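Local coordinates for clostripain-related protein (PDB 6N9J) that probably cleaves peptide bonds as a secreted cysteine protease of the clostripain (C11) family, caught here with a covalent peptide inhibitor, at residues 211-223 / 232-244. Sequence-based numbering, arbitrary orientation.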
ATOM      1  N   ALA A 211      -2.883   5.755   9.459  1.00 19.44           N
ATOM      2  CA  ALA A 211      -3.133   6.764   8.429  1.00 13.87           C
ATOM      3  C   ALA A 211      -2.907   8.179   8.943  1.00 14.30           C
ATOM      4  O   ALA A 211      -2.212   8.973   8.315  1.00 15.70           O
ATOM      5  CB  ALA A 211      -4.540   6.631   7.907  1.00 11.25           C
ATOM      6  N   GLU A 212      -3.504   8.483  10.092  1.00 15.80           N
ATOM      7  CA  GLU A 212      -3.395   9.806  10.687  1.00 15.89           C
ATOM      8  C   GLU A 212      -1.951  10.154  10.980  1.00 15.76           C
ATOM      9  O   GLU A 212      -1.525  11.277  10.739  1.00 19.80           O
ATOM     10  CB  GLU A 212      -4.228   9.893  11.978  1.00 19.01           C
ATOM     11  CG  GLU A 212      -5.744  10.033  11.758  1.00 14.39           C
ATOM     12  CD  GLU A 212      -6.198  11.469  11.490  1.00 19.30           C
ATOM     13  OE1 GLU A 212      -5.387  12.408  11.631  1.00 18.63           O
ATOM     14  OE2 GLU A 212      -7.391  11.663  11.146  1.00 22.94           O
ATOM     15  N   ASN A 213      -1.198   9.190  11.508  1.00 15.13           N
ATOM     16  CA  ASN A 213       0.185   9.444  11.888  1.00 14.72           C
ATOM     17  C   ASN A 213       1.075   9.528  10.652  1.00 12.73           C
ATOM     18  O   ASN A 213       1.971  10.368  10.578  1.00 13.21           O
ATOM     19  CB  ASN A 213       0.695   8.366  12.862  1.00 16.11           C
ATOM     20  CG  ASN A 213       0.219   8.598  14.288  1.00 20.75           C
ATOM     21  OD1 ASN A 213       0.853   9.314  15.056  1.00 23.01           O
ATOM     22  ND2 ASN A 213      -0.909   8.004  14.640  1.00 22.91           N
ATOM     23  N   TYR A 214       0.823   8.663   9.681  1.00 13.35           N
ATOM     24  CA  TYR A 214       1.541   8.754   8.421  1.00 16.85           C
ATOM     25  C   TYR A 214       1.310  10.152   7.817  1.00 20.53           C
ATOM     26  O   TYR A 214       2.260  10.906   7.618  1.00 23.74           O
ATOM     27  CB  TYR A 214       1.075   7.665   7.458  1.00 17.32           C
ATOM     28  CG  TYR A 214       1.972   7.458   6.264  1.00 18.67           C
ATOM     29  CD1 TYR A 214       2.435   6.184   5.957  1.00 19.23           C
ATOM     30  CD2 TYR A 214       2.393   8.530   5.468  1.00 20.51           C
ATOM     31  CE1 TYR A 214       3.255   5.965   4.876  1.00 24.37           C
ATOM     32  CE2 TYR A 214       3.236   8.330   4.379  1.00 18.56           C
ATOM     33  CZ  TYR A 214       3.652   7.034   4.095  1.00 22.80           C
ATOM     34  OH  TYR A 214       4.483   6.758   3.047  1.00 27.53           O
ATOM     35  N   TYR A 215       0.054  10.487   7.530  1.00 20.57           N
ATOM     36  CA  TYR A 215      -0.269  11.767   6.912  1.00 17.55           C
ATOM     37  C   TYR A 215       0.283  12.989   7.648  1.00 18.44           C
ATOM     38  O   TYR A 215       0.789  13.919   7.026  1.00 16.72           O
ATOM     39  CB  TYR A 215      -1.787  11.906   6.784  1.00 18.75           C
ATOM     40  CG  TYR A 215      -2.195  13.214   6.151  1.00 20.20           C
ATOM     41  CD1 TYR A 215      -2.077  13.401   4.778  1.00 22.47           C
ATOM     42  CD2 TYR A 215      -2.678  14.269   6.920  1.00 22.95           C
ATOM     43  CE1 TYR A 215      -2.431  14.587   4.183  1.00 20.68           C
ATOM     44  CE2 TYR A 215      -3.050  15.467   6.328  1.00 24.93           C
ATOM     45  CZ  TYR A 215      -2.914  15.616   4.955  1.00 23.03           C
ATOM     46  OH  TYR A 215      -3.251  16.800   4.346  1.00 21.46           O
ATOM     47  N   SER A 216       0.177  12.993   8.974  1.00 21.39           N
ATOM     48  CA  SER A 216       0.452  14.197   9.740  1.00 24.19           C
ATOM     49  C   SER A 216       1.896  14.697   9.628  1.00 24.67           C
ATOM     50  O   SER A 216       2.142  15.902   9.672  1.00 27.41           O
ATOM     51  CB  SER A 216       0.103  13.969  11.207  1.00 29.27           C
ATOM     52  OG  SER A 216       0.206  15.179  11.932  1.00 34.38           O
ATOM     53  N   VAL A 217       2.857  13.795   9.493  1.00 21.13           N
ATOM     54  CA  VAL A 217       4.235  14.252   9.397  1.00 21.07           C
ATOM     55  C   VAL A 217       4.465  14.948   8.047  1.00 20.48           C
ATOM     56  O   VAL A 217       5.098  16.004   7.981  1.00 23.55           O
ATOM     57  CB  VAL A 217       5.229  13.092   9.596  1.00 18.94           C
ATOM     58  CG1 VAL A 217       6.626  13.486   9.145  1.00 16.85           C
ATOM     59  CG2 VAL A 217       5.244  12.670  11.067  1.00 19.22           C
ATOM     60  N   TYR A 218       3.922  14.377   6.981  1.00 17.80           N
ATOM     61  CA  TYR A 218       4.081  14.964   5.653  1.00 19.74           C
ATOM     62  C   TYR A 218       3.298  16.260   5.523  1.00 22.22           C
ATOM     63  O   TYR A 218       3.784  17.225   4.918  1.00 23.53           O
ATOM     64  CB  TYR A 218       3.662  13.966   4.568  1.00 19.86           C
ATOM     65  CG  TYR A 218       4.729  12.932   4.323  1.00 22.42           C
ATOM     66  CD1 TYR A 218       5.773  13.186   3.441  1.00 22.83           C
ATOM     67  CD2 TYR A 218       4.716  11.716   5.002  1.00 24.33           C
ATOM     68  CE1 TYR A 218       6.769  12.251   3.232  1.00 25.58           C
ATOM     69  CE2 TYR A 218       5.705  10.774   4.798  1.00 24.52           C
ATOM     70  CZ  TYR A 218       6.729  11.043   3.910  1.00 26.15           C
ATOM     71  OH  TYR A 218       7.719  10.103   3.710  1.00 25.15           O
ATOM     72  N   ALA A 219       2.096  16.281   6.098  1.00 21.60           N
ATOM     73  CA  ALA A 219       1.266  17.486   6.130  1.00 21.77           C
ATOM     74  C   ALA A 219       1.974  18.659   6.808  1.00 22.93           C
ATOM     75  O   ALA A 219       1.739  19.814   6.465  1.00 20.70           O
ATOM     76  CB  ALA A 219      -0.046  17.200   6.830  1.00 21.60           C
ATOM     77  N   LYS A 220       2.857  18.371   7.761  1.00 25.29           N
ATOM     78  CA  LYS A 220       3.485  19.452   8.508  1.00 28.17           C
ATOM     79  C   LYS A 220       4.735  20.042   7.843  1.00 28.11           C
ATOM     80  O   LYS A 220       5.102  21.185   8.128  1.00 31.65           O
ATOM     81  CB  LYS A 220       3.804  18.983   9.928  1.00 34.00           C
ATOM     82  CG  LYS A 220       2.623  19.178  10.863  1.00 38.98           C
ATOM     83  CD  LYS A 220       2.752  18.399  12.154  1.00 44.85           C
ATOM     84  CE  LYS A 220       1.605  18.747  13.103  1.00 47.57           C
ATOM     85  NZ  LYS A 220       1.334  17.654  14.073  1.00 48.62           N
ATOM     86  N   LYS A 221       5.383  19.299   6.954  1.00 23.84           N
ATOM     87  CA  LYS A 221       6.527  19.864   6.248  1.00 26.95           C
ATOM     88  C   LYS A 221       6.170  20.175   4.793  1.00 25.57           C
ATOM     89  O   LYS A 221       7.032  20.522   3.985  1.00 22.53           O
ATOM     90  CB  LYS A 221       7.730  18.927   6.328  1.00 30.10           C
ATOM     91  CG  LYS A 221       7.382  17.464   6.234  1.00 33.71           C
ATOM     92  CD  LYS A 221       8.637  16.603   6.261  1.00 36.82           C
ATOM     93  CE  LYS A 221       9.504  16.918   7.467  1.00 42.17           C
ATOM     94  NZ  LYS A 221      10.751  16.085   7.477  1.00 45.15           N
ATOM     95  N   TYR A 222       4.883  20.077   4.484  1.00 26.39           N
ATOM     96  CA  TYR A 222       4.383  20.359   3.149  1.00 29.88           C
ATOM     97  C   TYR A 222       4.558  21.819   2.760  1.00 32.13           C
ATOM     98  O   TYR A 222       4.298  22.735   3.542  1.00 29.97           O
ATOM     99  CB  TYR A 222       2.919  19.971   3.050  1.00 28.98           C
ATOM    100  CG  TYR A 222       2.205  20.430   1.799  1.00 28.32           C
ATOM    101  CD1 TYR A 222       2.442  19.823   0.568  1.00 27.70           C
ATOM    102  CD2 TYR A 222       1.249  21.436   1.858  1.00 27.98           C
ATOM    103  CE1 TYR A 222       1.765  20.230  -0.569  1.00 26.01           C
ATOM    104  CE2 TYR A 222       0.576  21.856   0.719  1.00 26.98           C
ATOM    105  CZ  TYR A 222       0.832  21.243  -0.482  1.00 25.30           C
ATOM    106  OH  TYR A 222       0.156  21.652  -1.603  1.00 26.24           O
ATOM    107  N   ASN A 223       5.029  21.997   1.536  1.00 33.51           N
ATOM    108  CA  ASN A 223       5.177  23.288   0.899  1.00 36.15           C
ATOM    109  C   ASN A 223       4.438  23.191  -0.438  1.00 32.12           C
ATOM    110  O   ASN A 223       4.546  22.171  -1.110  1.00 30.49           O
ATOM    111  CB  ASN A 223       6.661  23.610   0.725  1.00 40.07           C
ATOM    112  CG  ASN A 223       6.893  24.918   0.054  1.00 43.91           C
ATOM    113  OD1 ASN A 223       6.731  25.034  -1.158  1.00 44.93           O
ATOM    114  ND2 ASN A 223       7.283  25.926   0.829  1.00 47.21           N
ATOM    115  N   GLU A 232      15.992  13.668   1.607  1.00 41.86           N
ATOM    116  CA  GLU A 232      16.246  13.886   3.031  1.00 45.33           C
ATOM    117  C   GLU A 232      15.182  14.747   3.696  1.00 43.11           C
ATOM    118  O   GLU A 232      15.126  14.844   4.924  1.00 42.51           O
ATOM    119  CB  GLU A 232      17.614  14.544   3.236  1.00 51.39           C
ATOM    120  CG  GLU A 232      18.780  13.582   3.228  1.00 56.42           C
ATOM    121  CD  GLU A 232      19.257  13.246   1.829  1.00 61.83           C
ATOM    122  OE1 GLU A 232      18.651  13.736   0.850  1.00 62.06           O
ATOM    123  OE2 GLU A 232      20.245  12.490   1.708  1.00 65.74           O
ATOM    124  N   ASN A 233      14.344  15.380   2.880  1.00 41.48           N
ATOM    125  CA  ASN A 233      13.378  16.354   3.376  1.00 40.04           C
ATOM    126  C   ASN A 233      12.191  16.511   2.432  1.00 34.05           C
ATOM    127  O   ASN A 233      12.226  17.327   1.515  1.00 30.81           O
ATOM    128  CB  ASN A 233      14.066  17.706   3.581  1.00 44.70           C
ATOM    129  CG  ASN A 233      13.135  18.760   4.152  1.00 47.78           C
ATOM    130  OD1 ASN A 233      12.174  18.442   4.855  1.00 49.15           O
ATOM    131  ND2 ASN A 233      13.424  20.025   3.854  1.00 48.71           N
ATOM    132  N   TRP A 234      11.134  15.741   2.664  1.00 30.77           N
ATOM    133  CA  TRP A 234      10.022  15.726   1.729  1.00 27.27           C
ATOM    134  C   TRP A 234       9.002  16.805   2.047  1.00 25.95           C
ATOM    135  O   TRP A 234       8.267  16.708   3.034  1.00 25.24           O
ATOM    136  CB  TRP A 234       9.345  14.361   1.712  1.00 23.26           C
ATOM    137  CG  TRP A 234       8.620  14.104   0.440  1.00 24.07           C
ATOM    138  CD1 TRP A 234       7.317  14.415   0.157  1.00 20.86           C
ATOM    139  CD2 TRP A 234       9.158  13.496  -0.748  1.00 23.82           C
ATOM    140  NE1 TRP A 234       7.013  14.030  -1.134  1.00 20.14           N
ATOM    141  CE2 TRP A 234       8.121  13.460  -1.706  1.00 21.89           C
ATOM    142  CE3 TRP A 234      10.409  12.967  -1.087  1.00 25.66           C
ATOM    143  CZ2 TRP A 234       8.300  12.919  -2.979  1.00 23.79           C
ATOM    144  CZ3 TRP A 234      10.586  12.430  -2.349  1.00 26.36           C
ATOM    145  CH2 TRP A 234       9.538  12.410  -3.281  1.00 24.61           C
ATOM    146  N   THR A 235       8.967  17.828   1.193  1.00 22.48           N
ATOM    147  CA  THR A 235       8.023  18.934   1.321  1.00 19.77           C
ATOM    148  C   THR A 235       6.875  18.818   0.303  1.00 19.40           C
ATOM    149  O   THR A 235       6.023  19.704   0.199  1.00 19.44           O
ATOM    150  CB  THR A 235       8.734  20.301   1.142  1.00 25.09           C
ATOM    151  OG1 THR A 235       9.343  20.373  -0.158  1.00 22.76           O
ATOM    152  CG2 THR A 235       9.815  20.495   2.205  1.00 25.45           C
ATOM    153  N   GLY A 236       6.847  17.710  -0.433  1.00 19.26           N
ATOM    154  CA  GLY A 236       5.886  17.531  -1.511  1.00 20.21           C
ATOM    155  C   GLY A 236       4.517  17.001  -1.109  1.00 22.48           C
ATOM    156  O   GLY A 236       3.660  16.816  -1.970  1.00 21.13           O
ATOM    157  N   GLY A 237       4.307  16.757   0.186  1.00 21.18           N
ATOM    158  CA  GLY A 237       3.023  16.279   0.674  1.00 17.76           C
ATOM    159  C   GLY A 237       2.774  14.794   0.456  1.00 16.38           C
ATOM    160  O   GLY A 237       3.691  14.035   0.132  1.00 13.09           O
ATOM    161  N   VAL A 238       1.527  14.376   0.655  1.00 18.32           N
ATOM    162  CA  VAL A 238       1.136  12.970   0.543  1.00 16.74           C
ATOM    163  C   VAL A 238      -0.382  12.858   0.510  1.00 13.52           C
ATOM    164  O   VAL A 238      -1.084  13.759   0.948  1.00 15.40           O
ATOM    165  CB  VAL A 238       1.680  12.107   1.721  1.00 20.60           C
ATOM    166  CG1 VAL A 238       0.843  12.301   2.981  1.00 17.20           C
ATOM    167  CG2 VAL A 238       1.699  10.634   1.344  1.00 21.39           C
ATOM    168  N   SER A 239      -0.880  11.746  -0.014  1.00 11.29           N
ATOM    169  CA  SER A 239      -2.296  11.433   0.042  1.00 16.00           C
ATOM    170  C   SER A 239      -2.500   9.996   0.499  1.00 18.75           C
ATOM    171  O   SER A 239      -1.839   9.076   0.005  1.00 20.18           O
ATOM    172  CB  SER A 239      -2.939  11.642  -1.324  1.00 20.24           C
ATOM    173  OG  SER A 239      -2.378  10.740  -2.248  1.00 24.07           O
ATOM    174  N   ILE A 240      -3.416   9.795   1.440  1.00 17.30           N
ATOM    175  CA  ILE A 240      -3.613   8.481   2.053  1.00 17.09           C
ATOM    176  C   ILE A 240      -5.101   8.232   2.250  1.00 14.26           C
ATOM    177  O   ILE A 240      -5.842   9.163   2.508  1.00 15.94           O
ATOM    178  CB  ILE A 240      -2.877   8.373   3.433  1.00 23.80           C
ATOM    179  CG1 ILE A 240      -1.373   8.574   3.272  1.00 25.78           C
ATOM    180  CG2 ILE A 240      -3.147   7.032   4.123  1.00 22.17           C
ATOM    181  CD1 ILE A 240      -0.660   7.387   2.636  1.00 28.38           C
ATOM    182  N   SER A 241      -5.531   6.981   2.110  1.00 14.02           N
ATOM    183  CA  SER A 241      -6.872   6.579   2.524  1.00 16.29           C
ATOM    184  C   SER A 241      -6.881   5.194   3.188  1.00 11.89           C
ATOM    185  O   SER A 241      -5.873   4.481   3.204  1.00 12.17           O
ATOM    186  CB  SER A 241      -7.837   6.591   1.325  1.00 19.25           C
ATOM    187  OG  SER A 241      -7.498   5.591   0.373  1.00 21.62           O
ATOM    188  N   VAL A 242      -8.034   4.832   3.748  1.00 13.12           N
ATOM    189  CA  VAL A 242      -8.233   3.544   4.401  1.00 11.18           C
ATOM    190  C   VAL A 242      -9.501   2.899   3.852  1.00 14.33           C
ATOM    191  O   VAL A 242     -10.588   3.479   3.939  1.00 15.03           O
ATOM    192  CB  VAL A 242      -8.372   3.678   5.949  1.00 22.66           C
ATOM    193  CG1 VAL A 242      -8.785   2.356   6.570  1.00 19.17           C
ATOM    194  CG2 VAL A 242      -7.087   4.173   6.576  1.00 26.32           C
ATOM    195  N   ILE A 243      -9.357   1.708   3.281  1.00 12.60           N
ATOM    196  CA  ILE A 243     -10.492   0.958   2.773  1.00 15.13           C
ATOM    197  C   ILE A 243     -10.850  -0.195   3.714  1.00 19.11           C
ATOM    198  O   ILE A 243      -9.972  -0.964   4.104  1.00 18.78           O
ATOM    199  CB  ILE A 243     -10.195   0.407   1.388  1.00 18.86           C
ATOM    200  CG1 ILE A 243     -10.063   1.563   0.392  1.00 17.30           C
ATOM    201  CG2 ILE A 243     -11.269  -0.592   0.957  1.00 21.31           C
ATOM    202  CD1 ILE A 243      -9.603   1.121  -0.965  1.00 17.23           C
ATOM    203  N   LYS A 244     -12.134  -0.280   4.086  1.00 17.96           N
ATOM    204  CA  LYS A 244     -12.685  -1.360   4.917  1.00 18.28           C
ATOM    205  C   LYS A 244     -13.198  -2.491   4.029  1.00 20.26           C
ATOM    206  O   LYS A 244     -14.225  -2.339   3.336  1.00 20.24           O
ATOM    207  CB  LYS A 244     -13.817  -0.817   5.800  1.00 17.77           C
ATOM    208  CG  LYS A 244     -14.359  -1.785   6.853  1.00 18.50           C
ATOM    209  CD  LYS A 244     -15.489  -1.145   7.640  1.00 22.01           C
ATOM    210  CE  LYS A 244     -15.748  -1.854   8.961  1.00 27.50           C
ATOM    211  NZ  LYS A 244     -16.084  -3.291   8.787  1.00 30.87           N
TER
HETATM  212  O   HOH W   1       5.516  16.890   2.650  1.00 19.19           O
HETATM  213  O   HOH W   2      10.913  13.881   5.019  1.00 33.75           O
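V238 meets Y215 and Y218 where helix 211-221 runs nearly antiparallel (167°) to strand 239-244, which follows V238, in the alpha/beta/alpha sandwich, as in other clan CD proteases. V238 CG1 lies 3.6 Å from Y218 CB and equally close to Y215 CD1, while V238 O sits at the Y215 ring edge. With CG anti to the carbonyl carbon (chi1 -78°), Y218 brings CE1 to within 3.7 Å of W234 CB, and the Y218 and W234 rings meet obliquely. An alanine in place of Y218 would remove the ring beside CB and CD1 of W234, which also packs on the backbone of the bound peptide; this would probably open a gap and let the indole shift. Farther along, I240 CD1 stands 4.3 Å above the centre of one Y214 ring face, and A211 CB touches I240 CG2 and V242 CG2. G237 CA abuts Y222 CD1, where a CB would clash. Past the helix's C-terminal end, N223 N bonds nearly straight (172°) to a lone pair of T235 O, at 2.8 Å. There a water donates to Y218 O and W234 O and accepts from G237 N, bridging the backbones. Y222 OH is hydrogen-bonded to N323 N, and Y214 OH ties the helix to strand 155-159 through D159 OD1.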